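Local atomic coordinates of protein VMS1 (Saccharomyces cerevisiae, PDB entry 5WHG), a protein that associates with the 60S ribosomal subunit and cuts polypeptidyl-tRNAs downstream of ribosome-associated quality control, so that unfinished chains can be degraded. Residues Trp358-Ser362 against Tyr363-Leu367. Numbering follows the deposited sequence.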
loop_
_atom_site.group_PDB
_atom_site.type_symbol
_atom_site.label_atom_id
_atom_site.label_comp_id
_atom_site.label_asym_id
_atom_site.label_seq_id
_atom_site.Cartn_x
_atom_site.Cartn_y
_atom_site.Cartn_z
ATOM N N TRP A 358 0.086 -6.169 3.038
ATOM C CA TRP A 358 -0.885 -5.325 2.344
ATOM C C TRP A 358 -2.311 -5.658 2.767
ATOM O O TRP A 358 -3.103 -4.758 3.063
ATOM C CB TRP A 358 -0.746 -5.445 0.824
ATOM C CG TRP A 358 -1.687 -4.500 0.119
ATOM C CD1 TRP A 358 -2.725 -4.830 -0.706
ATOM C CD2 TRP A 358 -1.692 -3.066 0.217
ATOM N NE1 TRP A 358 -3.369 -3.690 -1.145
ATOM C CE2 TRP A 358 -2.761 -2.595 -0.589
ATOM C CE3 TRP A 358 -0.899 -2.137 0.906
ATOM C CZ2 TRP A 358 -3.054 -1.225 -0.731
ATOM C CZ3 TRP A 358 -1.195 -0.776 0.771
ATOM C CH2 TRP A 358 -2.267 -0.335 -0.051
ATOM N N CYS A 359 -2.663 -6.944 2.796
ATOM C CA CYS A 359 -4.018 -7.303 3.212
ATOM C C CYS A 359 -4.284 -6.851 4.638
ATOM O O CYS A 359 -5.398 -6.431 4.963
ATOM C CB CYS A 359 -4.255 -8.804 3.081
ATOM S SG CYS A 359 -4.366 -9.399 1.383
ATOM N N GLU A 360 -3.258 -6.907 5.493
ATOM C CA GLU A 360 -3.359 -6.414 6.866
ATOM C C GLU A 360 -3.563 -4.896 6.941
ATOM O O GLU A 360 -4.148 -4.409 7.912
ATOM C CB GLU A 360 -2.106 -6.818 7.640
ATOM C CG GLU A 360 -2.058 -6.326 9.059
ATOM C CD GLU A 360 -3.273 -6.753 9.841
ATOM O OE1 GLU A 360 -3.827 -5.903 10.569
ATOM O OE2 GLU A 360 -3.682 -7.933 9.713
ATOM N N LEU A 361 -3.080 -4.123 5.960
ATOM C CA LEU A 361 -3.302 -2.676 5.989
ATOM C C LEU A 361 -4.587 -2.241 5.286
ATOM O O LEU A 361 -5.136 -1.178 5.611
ATOM C CB LEU A 361 -2.135 -1.932 5.332
ATOM C CG LEU A 361 -0.752 -1.826 5.978
ATOM C CD1 LEU A 361 0.305 -1.608 4.896
ATOM C CD2 LEU A 361 -0.715 -0.684 6.979
ATOM N N SER A 362 -5.083 -3.030 4.342
ATOM C CA SER A 362 -6.060 -2.540 3.392
ATOM C C SER A 362 -7.480 -3.028 3.661
ATOM O O SER A 362 -8.392 -2.678 2.900
ATOM C CB SER A 362 -5.616 -2.921 1.972
ATOM O OG SER A 362 -5.485 -4.327 1.837
ATOM N N TYR A 363 -7.707 -3.803 4.720
ATOM C CA TYR A 363 -9.045 -4.260 5.088
ATOM C C TYR A 363 -9.401 -3.736 6.471
ATOM O O TYR A 363 -8.571 -3.760 7.389
ATOM C CB TYR A 363 -9.157 -5.791 5.083
ATOM C CG TYR A 363 -9.163 -6.390 3.701
ATOM C CD1 TYR A 363 -7.966 -6.657 3.032
ATOM C CD2 TYR A 363 -10.365 -6.705 3.060
ATOM C CE1 TYR A 363 -7.962 -7.202 1.765
ATOM C CE2 TYR A 363 -10.372 -7.264 1.788
ATOM C CZ TYR A 363 -9.165 -7.502 1.146
ATOM O OH TYR A 363 -9.151 -8.046 -0.115
ATOM N N LEU A 364 -10.635 -3.261 6.621
ATOM C CA LEU A 364 -11.063 -2.820 7.940
ATOM C C LEU A 364 -11.056 -4.007 8.900
ATOM O O LEU A 364 -11.216 -5.159 8.496
ATOM C CB LEU A 364 -12.449 -2.184 7.871
ATOM C CG LEU A 364 -12.603 -0.898 7.061
ATOM C CD1 LEU A 364 -14.038 -0.422 7.123
ATOM C CD2 LEU A 364 -11.642 0.206 7.532
ATOM N N LYS A 365 -10.828 -3.727 10.179
ATOM C CA LYS A 365 -10.890 -4.752 11.215
ATOM C C LYS A 365 -12.083 -4.510 12.131
ATOM O O LYS A 365 -12.410 -3.363 12.450
ATOM C CB LYS A 365 -9.606 -4.792 12.046
ATOM C CG LYS A 365 -8.541 -5.627 11.425
ATOM C CD LYS A 365 -7.802 -6.408 12.484
ATOM C CE LYS A 365 -6.936 -5.494 13.304
ATOM N NZ LYS A 365 -5.850 -4.926 12.456
ATOM N N ILE A 366 -12.733 -5.592 12.548
ATOM C CA ILE A 366 -13.824 -5.517 13.514
ATOM C C ILE A 366 -13.239 -5.767 14.896
ATOM O O ILE A 366 -12.713 -6.851 15.167
ATOM C CB ILE A 366 -14.931 -6.533 13.193
ATOM C CG1 ILE A 366 -15.519 -6.272 11.802
ATOM C CG2 ILE A 366 -16.033 -6.486 14.254
ATOM C CD1 ILE A 366 -16.703 -7.172 11.460
ATOM N N LEU A 367 -13.326 -4.773 15.765
ATOM C CA LEU A 367 -12.800 -4.846 17.119
ATOM C C LEU A 367 -13.866 -4.470 18.132
ATOM O O LEU A 367 -14.905 -3.899 17.775
ATOM C CB LEU A 367 -11.599 -3.909 17.288
ATOM C CG LEU A 367 -10.381 -4.248 16.451
ATOM C CD1 LEU A 367 -9.209 -3.433 16.954
ATOM C CD2 LEU A 367 -10.117 -5.728 16.563
#
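Cys-359 and Glu-360, in the last part of helix 351-362, meet Tyr-363 and Lys-365 where the continuous chain leaves the helix for a short edge strand. This helix-to-strand transition lies within the VLRF1 family region; it carries the chain from the helix, whose Trp-358 packs against strand 207-214 of the mixed sheet, to strand 365-366 at the border of a separate four-stranded antiparallel sheet. Backbone torsions turn from helical at Leu-361 to extended from Tyr-363 onward, and the bonds from Ser-362 N to the carbonyls of Trp-358 and Cys-359 are both weak. Ser-362 OG, lying between its own backbone N and carbonyl carbon (chi1 59°), donates a hydrogen bond back to Trp-358 O (2.7 Å) from above the carbonyl plane, while Ser-362 CB rests over the rim of the Trp-358 ring. Beyond the turn, the Tyr-363 ring swings back beside the helix, its CG anti to the carbonyl carbon (chi1 -73°). Cys-359 SG makes an oblique sulfur-aromatic contact with it, 4.2 Å from Tyr-363 CE1, and Lys-19 makes a cation-pi contact with the same ring. A salt bridge spans the turn: Lys-365 NZ bonds to Glu-360 OE1 at 2.9 Å, nearly in line with the carboxylate C-O bond. The glutamate chain bends at chi2, and the lysine folds at three successive torsions to bring its ammonium there. Tyr-179 OH also bonds to Glu-360 OE1, and Tyr-162 OH to Lys-365 NZ, so two tyrosines from the antiparallel sheet extend the ion pair into a polar network. With an alanine here instead of Glu-360, the Lys-365 ammonium would probably lose its carboxylate mate and Tyr-179 OH this partner. At the ring edge, Cys-359 O lies in the Tyr-363 plane, 3.2 Å from Tyr-363 CD1.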